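Local coordinates for protein carbohydrate deacetylase Agd3 (Neosartorya fumigata, PDB 6NWZ) that removes acetyl groups from the N-acetylated sugars of the exopolysaccharide galactosaminogalactan and is required for biofilm formation by Aspergillus fumigatus, at residues T624-T629 and V641-A646; T648-Y653 and D661-W666; Y358-A363 and I407-A412; T436-G441 and R453-D458; S35-A40 and T53-Q58. One frame throughout, in Å; residues are numbered along the deposited sequence.

Along the chain the contacts follow one another in the order 5, 3, 4, 1, 2, each closing before the next opens. Contact 5 lies in the region of the carbohydrate-binding module, contacts 3 and 4 in the deacetylase domain, and contacts 1 and 2 in the C-terminal domain. Contacts 1 and 2 have centres about 8 Å apart and share the three-stranded antiparallel sheet through neighbouring strands 639-643 and 663-667. The centres of contacts 3 and 4 are about 23 Å apart, whereas those of contacts 3 and 5 lie about 56 Å apart, on opposite sides of the chain's centre. The five contacts thus sample all three regions of an elongated enzyme.

Contact 1: T624-T629 and V641-A646; sequences TAVTVT and VTFPVA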
# COMPACT_ATOMS: atom_id res chain seq x y z
N THR A 624 30.43 0.58 11.83
CA THR A 624 30.36 0.71 13.28
C THR A 624 29.34 1.71 13.78
O THR A 624 28.95 1.62 14.95
CB THR A 624 31.74 1.10 13.84
OG1 THR A 624 32.17 2.34 13.26
CG2 THR A 624 32.76 0.02 13.53
N ALA A 625 28.89 2.65 12.95
CA ALA A 625 27.98 3.69 13.41
C ALA A 625 27.28 4.32 12.22
O ALA A 625 27.70 4.15 11.07
CB ALA A 625 28.72 4.76 14.22
N VAL A 626 26.20 5.05 12.51
CA VAL A 626 25.44 5.79 11.52
C VAL A 626 25.11 7.17 12.08
O VAL A 626 25.07 7.38 13.29
CB VAL A 626 24.15 5.07 11.09
CG1 VAL A 626 24.47 3.80 10.33
CG2 VAL A 626 23.29 4.76 12.30
N THR A 627 24.87 8.12 11.17
CA THR A 627 24.53 9.49 11.54
C THR A 627 23.34 9.95 10.70
O THR A 627 23.36 9.83 9.47
CB THR A 627 25.71 10.44 11.33
OG1 THR A 627 26.79 10.05 12.19
CG2 THR A 627 25.31 11.88 11.65
N VAL A 628 22.32 10.47 11.37
CA VAL A 628 21.10 10.96 10.73
C VAL A 628 21.23 12.46 10.54
O VAL A 628 21.61 13.18 11.48
CB VAL A 628 19.86 10.62 11.56
CG1 VAL A 628 18.61 11.15 10.88
CG2 VAL A 628 19.76 9.13 11.80
N THR A 629 20.91 12.93 9.34
CA THR A 629 21.00 14.35 9.02
C THR A 629 19.80 14.76 8.19
O THR A 629 19.09 13.92 7.62
CB THR A 629 22.28 14.68 8.26
OG1 THR A 629 22.42 13.77 7.16
CG2 THR A 629 23.50 14.55 9.17
N VAL A 641 14.80 5.19 10.84
CA VAL A 641 16.08 4.52 10.58
C VAL A 641 15.91 3.04 10.89
O VAL A 641 15.51 2.68 12.00
CB VAL A 641 17.23 5.13 11.40
CG1 VAL A 641 18.56 4.49 11.02
CG2 VAL A 641 17.29 6.63 11.20
N THR A 642 16.23 2.20 9.92
CA THR A 642 16.07 0.75 10.04
C THR A 642 17.41 0.11 10.36
O THR A 642 18.40 0.33 9.65
CB THR A 642 15.48 0.17 8.75
OG1 THR A 642 14.17 0.72 8.54
CG2 THR A 642 15.40 -1.35 8.83
N PHE A 643 17.45 -0.67 11.44
CA PHE A 643 18.67 -1.30 11.94
C PHE A 643 18.60 -2.81 11.78
O PHE A 643 17.63 -3.43 12.23
CB PHE A 643 18.89 -0.95 13.41
CG PHE A 643 19.36 0.45 13.64
CD1 PHE A 643 18.45 1.49 13.80
CD2 PHE A 643 20.71 0.74 13.71
CE1 PHE A 643 18.89 2.78 14.02
CE2 PHE A 643 21.15 2.03 13.93
CZ PHE A 643 20.24 3.05 14.08
N PRO A 644 19.61 -3.44 11.16
CA PRO A 644 19.67 -4.90 11.13
C PRO A 644 20.36 -5.46 12.37
O PRO A 644 20.25 -6.65 12.68
CB PRO A 644 20.47 -5.19 9.86
CG PRO A 644 21.42 -4.02 9.78
CD PRO A 644 20.70 -2.82 10.38
N VAL A 645 21.10 -4.60 13.05
CA VAL A 645 21.74 -4.92 14.32
C VAL A 645 21.34 -3.83 15.31
O VAL A 645 21.30 -2.65 14.96
CB VAL A 645 23.27 -5.01 14.20
CG1 VAL A 645 23.89 -5.25 15.56
CG2 VAL A 645 23.66 -6.11 13.24
N ALA A 646 21.02 -4.23 16.53
CA ALA A 646 20.54 -3.28 17.52
C ALA A 646 21.64 -2.26 17.83
O ALA A 646 22.80 -2.64 18.04
CB ALA A 646 20.12 -4.00 18.79
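Val628 and Val641 meet methyl to methyl, CG2 to CG2 at 3.6 Å, and a little further along Val626 CG2 rests 3.8 Å from CE2 of Phe643. The two side chains of each pair run antiparallel, alongside one another. Phe643 enters the contact by its far end: with CG anti to the carbonyl carbon (chi1 -74°) its CE2-CZ side reaches Val626 CG2, which sits obliquely to the ring. All four residues are buried. Strand 622-629 runs between strands 613-618 and 674-683, while strand 639-643 is an outer strand of a separate three-stranded antiparallel sheet, so this is layer-on-layer packing of two sheets by their apolar faces, with a spacing of 8.2 Å between the CA atoms of Val628 and Val641. Leu614 and Tyr616 of strand 613-618 add to the apolar surface round Val626. The other face of strand 622-629, to which Ala625 points, is partly exposed and carries Thr627, whose OG1 is hydrogen-bonded to Thr675 OG1. Past Phe643 the chain leaves the strand, and Pro644, Val645 and Ala646 diverge from the opposing strand toward solvent, where Ala646 is exposed and its carbonyl bonds to Ser679 OG.

Contact 2: T648-Y653 and D661-W666; sequences TSTQGY and DPLTVW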
# COMPACT_ATOMS: atom_id res chain seq x y z
N THR A 648 23.60 0.60 20.24
CA THR A 648 23.95 0.54 21.66
C THR A 648 22.89 1.18 22.54
O THR A 648 22.73 0.79 23.70
CB THR A 648 25.30 1.21 21.91
OG1 THR A 648 25.32 2.50 21.28
CG2 THR A 648 26.43 0.35 21.37
N SER A 649 22.16 2.16 22.01
CA SER A 649 21.08 2.80 22.76
C SER A 649 20.14 3.49 21.79
O SER A 649 20.60 4.21 20.89
CB SER A 649 21.63 3.81 23.78
OG SER A 649 20.57 4.50 24.42
N THR A 650 18.84 3.28 21.97
CA THR A 650 17.86 3.98 21.15
C THR A 650 17.74 5.46 21.53
O THR A 650 16.96 6.17 20.89
CB THR A 650 16.50 3.30 21.25
OG1 THR A 650 16.07 3.29 22.62
CG2 THR A 650 16.60 1.87 20.75
N GLN A 651 18.48 5.90 22.54
CA GLN A 651 18.61 7.32 22.89
C GLN A 651 17.25 7.97 23.15
O GLN A 651 17.03 9.14 22.82
CB GLN A 651 19.38 8.08 21.82
CG GLN A 651 20.78 7.54 21.58
CD GLN A 651 21.53 8.33 20.52
OE1 GLN A 651 21.14 9.45 20.17
NE2 GLN A 651 22.60 7.74 20.00
N GLY A 652 16.34 7.21 23.76
CA GLY A 652 15.04 7.75 24.13
C GLY A 652 14.15 8.16 22.98
O GLY A 652 13.22 8.94 23.18
N TYR A 653 14.41 7.66 21.77
CA TYR A 653 13.54 7.92 20.64
C TYR A 653 12.48 6.83 20.53
O TYR A 653 12.58 5.77 21.15
CB TYR A 653 14.34 8.02 19.34
CG TYR A 653 15.32 9.17 19.29
CD1 TYR A 653 14.88 10.46 19.00
CD2 TYR A 653 16.67 8.98 19.51
CE1 TYR A 653 15.76 11.52 18.94
CE2 TYR A 653 17.57 10.04 19.46
CZ TYR A 653 17.11 11.31 19.17
OH TYR A 653 17.99 12.36 19.11
N ASP A 661 10.32 -8.08 12.17
CA ASP A 661 10.80 -6.90 11.48
C ASP A 661 12.15 -6.46 12.04
O ASP A 661 12.50 -6.79 13.17
CB ASP A 661 9.81 -5.74 11.63
CG ASP A 661 8.66 -5.83 10.66
OD1 ASP A 661 8.78 -6.55 9.64
OD2 ASP A 661 7.63 -5.16 10.90
N PRO A 662 12.93 -5.73 11.25
CA PRO A 662 14.09 -5.04 11.80
C PRO A 662 13.65 -3.91 12.72
O PRO A 662 12.48 -3.51 12.76
CB PRO A 662 14.82 -4.51 10.57
CG PRO A 662 13.78 -4.48 9.49
CD PRO A 662 12.87 -5.63 9.78
N LEU A 663 14.61 -3.40 13.49
CA LEU A 663 14.36 -2.30 14.41
C LEU A 663 14.25 -0.99 13.64
O LEU A 663 15.19 -0.61 12.93
CB LEU A 663 15.46 -2.22 15.46
CG LEU A 663 15.42 -1.01 16.39
CD1 LEU A 663 14.08 -0.92 17.10
CD2 LEU A 663 16.55 -1.09 17.38
N THR A 664 13.12 -0.30 13.79
CA THR A 664 12.92 1.02 13.21
C THR A 664 12.99 2.05 14.34
O THR A 664 12.25 1.94 15.32
CB THR A 664 11.58 1.11 12.48
OG1 THR A 664 11.49 0.07 11.50
CG2 THR A 664 11.44 2.47 11.79
N VAL A 665 13.86 3.04 14.19
CA VAL A 665 14.04 4.10 15.18
C VAL A 665 13.60 5.41 14.54
O VAL A 665 14.14 5.80 13.49
CB VAL A 665 15.49 4.17 15.68
CG1 VAL A 665 15.67 5.33 16.65
CG2 VAL A 665 15.90 2.87 16.34
N TRP A 666 12.63 6.07 15.15
CA TRP A 666 12.13 7.36 14.68
C TRP A 666 12.96 8.46 15.33
O TRP A 666 12.75 8.81 16.49
CB TRP A 666 10.64 7.52 14.97
CG TRP A 666 9.81 6.52 14.21
CD1 TRP A 666 9.38 5.31 14.64
CD2 TRP A 666 9.35 6.65 12.85
NE1 TRP A 666 8.66 4.67 13.65
CE2 TRP A 666 8.63 5.47 12.55
CE3 TRP A 666 9.47 7.64 11.87
CZ2 TRP A 666 8.03 5.27 11.30
CZ3 TRP A 666 8.87 7.43 10.64
CH2 TRP A 666 8.17 6.25 10.36
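Tyr653 sets its CB over the end of strand 663-667, 4.0 Å from Val665 CG1 and 3.4 Å from the carbonyl O of Trp666. It closes a type I' beta turn, Thr650 to Tyr653, that leads into strand 654-656, the neighbour of strand 663-667 in a three-stranded antiparallel sheet. The turn bond runs from Tyr653 N to Thr650 O at 3.1 Å, and Gln651 and Gly652 at its two central positions both have positive phi. Just upstream, Ser649 OG accepts from Gln651 N, an ST turn. Tyr653 starts out toward the strand but its ring then leads away, and Trp666 O lies obliquely to it, 3.7 Å from CD1. Gln651 OE1 lies in the plane of this ring, at its edge, while NE2 of the same amide is bonded to Thr675 O. From the strand side, Val665 presents the methyl that stands opposite its backbone N (CG1, chi1 177°). The indole of Trp666 turns the other way: NE1 is bonded to Glu656 OE1, His245 meets the ring edge-to-face, and Thr664 CG2 lies 3.9 Å from the indole plane, nearer its border than its centre. At the loop end of the contact the approach is looser and partly exposed, with the Thr650 methyl CG2 4.5 Å from Leu663 CD2.

Contact 3: Y358-A363 and I407-A412; sequences YDWTVA and ISFNQA
The Phe409 ring lies against the backbone of Tyr358, whose N stands 3.3 Å above one face, closer to the ring's border than to its middle. The phenyl's other neighbour here is Trp360, which meets it edge to edge, CZ3 being 3.9 Å from CD2 of Phe409, with the two side chains standing roughly perpendicular. Tyr358 CB touches both Phe409 CD2 at 4.0 Å and Ala412 CB at 3.8 Å, two residues one helical turn apart on helix 400-417. With CG opposite the backbone N (chi1 -175°) the phenol slants across the helix toward its later turns, where OH is hydrogen-bonded to Gln416 OE1. Helix 400-417 connects strands 384-387 and 424-426, parallel neighbours in the central sheet of the deacetylase domain, and residues 358-361 form a loop that packs on this helix and leads into helix 362-366. Gln416 grips that loop a second time, through NE2 and the carbonyl O of Trp360. The loop also folds on itself: Trp360 CE3 sits 3.4 Å above the Tyr358 ring plane, and NE1 is bonded to Gly326 O. Trp351 meets the Phe409 ring edge-to-face, and Ile310 of helix 306-313 touches both Tyr358 and Trp360.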
# COMPACT_ATOMS: atom_id res chain seq x y z
N TYR A 358 -30.30 17.40 15.15
CA TYR A 358 -30.55 16.02 15.55
C TYR A 358 -31.35 15.99 16.84
O TYR A 358 -30.90 16.49 17.87
CB TYR A 358 -29.23 15.27 15.73
CG TYR A 358 -29.41 13.80 16.02
CD1 TYR A 358 -29.60 13.35 17.32
CD2 TYR A 358 -29.41 12.86 14.99
CE1 TYR A 358 -29.79 12.01 17.59
CE2 TYR A 358 -29.59 11.52 15.25
CZ TYR A 358 -29.78 11.09 16.55
OH TYR A 358 -29.96 9.76 16.83
N ASP A 359 -32.55 15.39 16.77
CA ASP A 359 -33.49 15.45 17.90
C ASP A 359 -34.20 14.12 18.11
O ASP A 359 -35.35 14.10 18.56
CB ASP A 359 -34.52 16.55 17.69
CG ASP A 359 -35.22 16.47 16.34
OD1 ASP A 359 -35.20 15.40 15.70
OD2 ASP A 359 -35.79 17.50 15.91
N TRP A 360 -33.54 13.01 17.80
CA TRP A 360 -34.18 11.70 17.96
C TRP A 360 -33.82 11.10 19.31
O TRP A 360 -32.75 11.34 19.87
CB TRP A 360 -33.77 10.76 16.82
CG TRP A 360 -34.46 11.06 15.53
CD1 TRP A 360 -35.72 10.66 15.16
CD2 TRP A 360 -33.96 11.84 14.44
NE1 TRP A 360 -36.02 11.13 13.90
CE2 TRP A 360 -34.95 11.86 13.44
CE3 TRP A 360 -32.76 12.53 14.20
CZ2 TRP A 360 -34.79 12.54 12.23
CZ3 TRP A 360 -32.59 13.19 13.00
CH2 TRP A 360 -33.60 13.20 12.03
N THR A 361 -34.75 10.30 19.83
CA THR A 361 -34.61 9.70 21.15
C THR A 361 -33.62 8.54 21.12
O THR A 361 -33.45 7.86 20.11
CB THR A 361 -35.96 9.20 21.65
OG1 THR A 361 -36.94 10.23 21.44
CG2 THR A 361 -35.91 8.86 23.13
N VAL A 362 -32.97 8.32 22.26
CA VAL A 362 -32.20 7.09 22.44
C VAL A 362 -33.10 5.87 22.27
O VAL A 362 -32.73 4.90 21.60
CB VAL A 362 -31.50 7.09 23.82
CG1 VAL A 362 -30.98 5.70 24.14
CG2 VAL A 362 -30.37 8.09 23.83
N ALA A 363 -34.30 5.92 22.86
CA ALA A 363 -35.25 4.82 22.71
C ALA A 363 -35.62 4.59 21.25
O ALA A 363 -35.85 3.45 20.84
CB ALA A 363 -36.50 5.08 23.54
N ILE A 407 -22.92 16.22 8.03
CA ILE A 407 -21.82 15.94 8.94
C ILE A 407 -22.27 16.04 10.40
O ILE A 407 -22.06 15.12 11.19
CB ILE A 407 -20.64 16.89 8.66
CG1 ILE A 407 -20.18 16.76 7.20
CG2 ILE A 407 -19.48 16.61 9.61
CD1 ILE A 407 -19.71 15.37 6.84
N SER A 408 -22.89 17.16 10.77
CA SER A 408 -23.19 17.41 12.17
C SER A 408 -24.21 16.42 12.72
O SER A 408 -24.08 15.97 13.87
CB SER A 408 -23.69 18.84 12.34
OG SER A 408 -24.62 19.18 11.33
N PHE A 409 -25.23 16.07 11.94
CA PHE A 409 -26.22 15.11 12.41
C PHE A 409 -25.58 13.76 12.70
O PHE A 409 -25.85 13.13 13.73
CB PHE A 409 -27.35 14.95 11.40
CG PHE A 409 -28.45 15.97 11.55
CD1 PHE A 409 -28.18 17.32 11.48
CD2 PHE A 409 -29.76 15.56 11.74
CE1 PHE A 409 -29.20 18.25 11.60
CE2 PHE A 409 -30.78 16.48 11.87
CZ PHE A 409 -30.50 17.83 11.80
N ASN A 410 -24.72 13.29 11.79
CA ASN A 410 -24.07 12.01 12.00
C ASN A 410 -23.10 12.07 13.18
O ASN A 410 -22.88 11.06 13.84
CB ASN A 410 -23.34 11.58 10.73
CG ASN A 410 -23.36 10.08 10.53
OD1 ASN A 410 -24.38 9.42 10.76
ND2 ASN A 410 -22.24 9.52 10.10
N GLN A 411 -22.52 13.25 13.45
CA GLN A 411 -21.67 13.40 14.62
C GLN A 411 -22.49 13.28 15.90
O GLN A 411 -22.09 12.59 16.85
CB GLN A 411 -20.94 14.74 14.58
CG GLN A 411 -19.87 14.84 13.50
CD GLN A 411 -19.35 16.26 13.31
OE1 GLN A 411 -18.22 16.47 12.88
NE2 GLN A 411 -20.19 17.24 13.62
N ALA A 412 -23.65 13.95 15.95
CA ALA A 412 -24.50 13.87 17.13
C ALA A 412 -25.04 12.46 17.32
O ALA A 412 -25.14 11.98 18.45
CB ALA A 412 -25.64 14.88 17.03

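Contact 4: T436-G441 and R453-D458; sequences TGLHNG and RNCVGD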
# COMPACT_ATOMS: atom_id res chain seq x y z
N THR A 436 -18.18 11.71 -3.10
CA THR A 436 -18.77 12.87 -3.75
C THR A 436 -18.51 14.13 -2.93
O THR A 436 -18.23 14.07 -1.73
CB THR A 436 -20.28 12.69 -3.99
OG1 THR A 436 -20.97 12.59 -2.74
CG2 THR A 436 -20.55 11.44 -4.82
N GLY A 437 -18.61 15.28 -3.59
CA GLY A 437 -18.35 16.55 -2.96
C GLY A 437 -16.90 16.95 -2.90
O GLY A 437 -16.59 18.05 -2.41
N LEU A 438 -15.99 16.11 -3.39
CA LEU A 438 -14.57 16.44 -3.36
C LEU A 438 -14.20 17.57 -4.31
O LEU A 438 -13.06 18.06 -4.24
CB LEU A 438 -13.74 15.19 -3.69
CG LEU A 438 -13.60 14.15 -2.56
CD1 LEU A 438 -14.84 13.27 -2.43
CD2 LEU A 438 -12.37 13.30 -2.78
N HIS A 439 -15.11 18.00 -5.18
CA HIS A 439 -14.90 19.19 -6.00
C HIS A 439 -15.91 20.28 -5.68
O HIS A 439 -15.94 21.31 -6.36
CB HIS A 439 -14.96 18.83 -7.49
CG HIS A 439 -13.90 17.85 -7.92
ND1 HIS A 439 -12.56 18.16 -7.93
CD2 HIS A 439 -14.00 16.57 -8.35
CE1 HIS A 439 -11.87 17.12 -8.35
NE2 HIS A 439 -12.72 16.14 -8.61
N ASN A 440 -16.74 20.07 -4.66
CA ASN A 440 -17.68 21.08 -4.19
C ASN A 440 -17.03 21.84 -3.05
O ASN A 440 -16.87 21.31 -1.95
CB ASN A 440 -18.98 20.40 -3.75
CG ASN A 440 -20.06 21.39 -3.38
OD1 ASN A 440 -19.78 22.51 -2.96
ND2 ASN A 440 -21.31 20.97 -3.53
N GLY A 441 -16.64 23.09 -3.32
CA GLY A 441 -16.00 23.88 -2.28
C GLY A 441 -16.89 24.14 -1.08
O GLY A 441 -16.43 24.12 0.06
N ARG A 453 -10.97 17.18 8.78
CA ARG A 453 -9.76 17.69 8.15
C ARG A 453 -9.24 16.79 7.04
O ARG A 453 -8.49 17.27 6.19
CB ARG A 453 -8.65 17.86 9.19
CG ARG A 453 -9.01 18.78 10.35
CD ARG A 453 -8.98 20.23 9.92
NE ARG A 453 -9.36 21.12 11.00
CZ ARG A 453 -10.58 21.65 11.13
NH1 ARG A 453 -11.51 21.36 10.24
NH2 ARG A 453 -10.85 22.46 12.15
N ASN A 454 -9.62 15.52 7.02
CA ASN A 454 -9.14 14.57 6.03
C ASN A 454 -10.29 13.66 5.62
O ASN A 454 -11.34 13.61 6.26
CB ASN A 454 -7.99 13.74 6.58
CG ASN A 454 -8.40 12.91 7.77
OD1 ASN A 454 -9.02 11.85 7.62
ND2 ASN A 454 -8.10 13.40 8.97
N CYS A 455 -10.06 12.92 4.54
CA CYS A 455 -11.07 11.99 4.05
C CYS A 455 -10.38 10.92 3.23
O CYS A 455 -9.17 10.72 3.33
CB CYS A 455 -12.15 12.74 3.25
SG CYS A 455 -11.64 13.26 1.60
N VAL A 456 -11.16 10.23 2.40
CA VAL A 456 -10.66 9.15 1.57
C VAL A 456 -11.17 9.38 0.15
O VAL A 456 -12.25 9.94 -0.05
CB VAL A 456 -11.08 7.78 2.13
CG1 VAL A 456 -12.56 7.51 1.88
CG2 VAL A 456 -10.23 6.69 1.57
N GLY A 457 -10.37 8.97 -0.83
CA GLY A 457 -10.70 9.25 -2.22
C GLY A 457 -11.09 8.03 -3.03
O GLY A 457 -11.79 7.14 -2.53
N ASP A 458 -10.64 7.98 -4.28
CA ASP A 458 -10.92 6.85 -5.16
C ASP A 458 -9.76 6.74 -6.14
O ASP A 458 -9.59 7.61 -7.00
CB ASP A 458 -12.24 7.03 -5.89
CG ASP A 458 -12.61 5.83 -6.74
OD1 ASP A 458 -11.97 4.76 -6.59
OD2 ASP A 458 -13.55 5.94 -7.56
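A sparse, buried van der Waals contact joins Leu438, in the loop ahead of helix 441-449, to Cys455 and the backbone of Val456 and Gly457, on and just after strand 454-456 of the deacetylase domain. A single methyl, Leu438 CD2, does the touching: it lies 4.4 Å from Cys455 SG, 4.3 Å from the carbonyl O of Val456 and 4.4 Å from Gly457 CA. These are loose van der Waals separations, and the two backbones stay 8.2 Å apart between the CA atoms of Leu438 and Gly457. The leucine stands on a type I beta turn from Gly437 to Asn440, closed by Asn440 N to Gly437 O at 3.0 Å. With CG anti to the carbonyl carbon (chi1 -76°), its side chain extends to the strand and ends there in CD2. Polar groups fix the turn at both ends: Asn396 OD1 accepts from Gly437 N, and Asn440 OD1 caps the new helix at Ala443 N. Val456 points away from Leu438, its side chain about 6 Å from the side chain of Asp255, a zinc ligand, so the strand lies between the turn and the metal region. Helix 441-449 bridges the two segments in sequence, strand 487-492 runs parallel to strand 454-456 and lends Val488 to Leu438, and helix 594-607 touches Asn454 and Val456.

Contact 5: S35-A40 and T53-Q58; sequences SAASSA and TLLVPQ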
# COMPACT_ATOMS: atom_id res chain seq x y z
N SER A 35 11.41 5.52 -17.49
CA SER A 35 10.66 4.28 -17.33
C SER A 35 11.55 3.17 -16.76
O SER A 35 11.14 2.46 -15.84
CB SER A 35 10.07 3.84 -18.67
OG SER A 35 9.53 4.95 -19.37
N ALA A 36 12.77 3.04 -17.28
CA ALA A 36 13.68 2.03 -16.76
C ALA A 36 14.01 2.28 -15.29
O ALA A 36 13.98 1.37 -14.47
CB ALA A 36 14.96 1.99 -17.60
N ALA A 37 14.32 3.54 -14.95
CA ALA A 37 14.69 3.87 -13.58
C ALA A 37 13.53 3.68 -12.61
O ALA A 37 13.76 3.44 -11.42
CB ALA A 37 15.22 5.30 -13.50
N SER A 38 12.29 3.79 -13.10
CA SER A 38 11.14 3.69 -12.21
C SER A 38 11.03 2.30 -11.58
O SER A 38 10.53 2.17 -10.46
CB SER A 38 9.87 4.03 -12.98
OG SER A 38 9.74 3.22 -14.13
N SER A 39 11.48 1.26 -12.29
CA SER A 39 11.44 -0.08 -11.71
C SER A 39 12.44 -0.26 -10.58
O SER A 39 12.36 -1.25 -9.85
CB SER A 39 11.68 -1.13 -12.79
OG SER A 39 10.61 -1.17 -13.72
N ALA A 40 13.38 0.68 -10.42
CA ALA A 40 14.30 0.69 -9.29
C ALA A 40 13.98 1.76 -8.26
O ALA A 40 14.19 1.54 -7.06
CB ALA A 40 15.74 0.88 -9.76
N THR A 53 19.07 9.61 -9.33
CA THR A 53 18.84 8.98 -10.63
C THR A 53 19.77 9.58 -11.67
O THR A 53 19.82 10.80 -11.85
CB THR A 53 17.38 9.15 -11.07
OG1 THR A 53 16.51 8.56 -10.10
CG2 THR A 53 17.16 8.47 -12.40
N LEU A 54 20.52 8.71 -12.36
CA LEU A 54 21.41 9.10 -13.45
C LEU A 54 20.92 8.44 -14.73
O LEU A 54 20.95 7.21 -14.85
CB LEU A 54 22.85 8.69 -13.15
CG LEU A 54 23.84 8.80 -14.31
CD1 LEU A 54 24.05 10.25 -14.72
CD2 LEU A 54 25.17 8.16 -13.95
N LEU A 55 20.46 9.25 -15.68
CA LEU A 55 19.96 8.75 -16.95
C LEU A 55 21.07 8.81 -17.98
O LEU A 55 21.71 9.85 -18.16
CB LEU A 55 18.74 9.54 -17.41
CG LEU A 55 17.51 9.45 -16.50
CD1 LEU A 55 16.28 9.97 -17.21
CD2 LEU A 55 17.27 8.02 -16.03
N VAL A 56 21.30 7.69 -18.66
CA VAL A 56 22.40 7.56 -19.61
C VAL A 56 21.79 7.44 -21.01
O VAL A 56 21.25 6.38 -21.36
CB VAL A 56 23.28 6.35 -19.29
CG1 VAL A 56 24.53 6.36 -20.17
CG2 VAL A 56 23.66 6.34 -17.82
N PRO A 57 21.85 8.48 -21.83
CA PRO A 57 21.39 8.36 -23.22
C PRO A 57 22.39 7.59 -24.06
O PRO A 57 23.53 7.34 -23.66
CB PRO A 57 21.28 9.82 -23.67
CG PRO A 57 22.34 10.50 -22.89
CD PRO A 57 22.36 9.83 -21.54
N GLN A 58 21.95 7.21 -25.26
CA GLN A 58 22.80 6.44 -26.17
C GLN A 58 24.07 7.20 -26.52
O GLN A 58 25.10 6.59 -26.80
CB GLN A 58 22.02 6.08 -27.43
CG GLN A 58 22.80 5.23 -28.42
CD GLN A 58 21.94 4.71 -29.55
OE1 GLN A 58 20.72 4.89 -29.55
NE2 GLN A 58 22.57 4.05 -30.51
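Ala37 carries the largest share of this small contact, pointing its CB from helix 34-47 at the side chains of Thr53 and Leu55 on strand 51-55. Its nearest partner is the Thr53 methyl, CG2, at 3.9 Å. That methyl faces the helix because it stands opposite the backbone N of Thr53, which leaves OG1 beside the N (chi1 -59°), at an exposed position. Leu55, two residues on and therefore on the same face of the strand, leaves its backbone obliquely to the helix, but its end bends back and brings CD2 to 4.2 Å from Ala37 CB. Leu54 between them points away and packs on Pro64. The helix and strand belong to a beta-alpha-beta unit in the carbohydrate-binding region: strand 22-31, helix 34-47, then strand 51-55, which lies parallel beside the first and is bonded to it through Leu54 with Val29 and Ala31. Ala37 also rests on Ala31, so one small side chain touches both strands of the unit. The same helical surface continues with Ala36 on Ala31 and Ala40 on Val29. Within the segment the helix holds a backbone bond from Ala40 N to Ala37 O at 3.0 Å. The touching groups are a methyl from the helix and methyls from the strand, without charge or polar pairing between them. The contact therefore relies on dispersion and on the burial of Ala37, and alanines at 36, 37 and 40 let this part of the helix lie against the two strands with methyl groups alone.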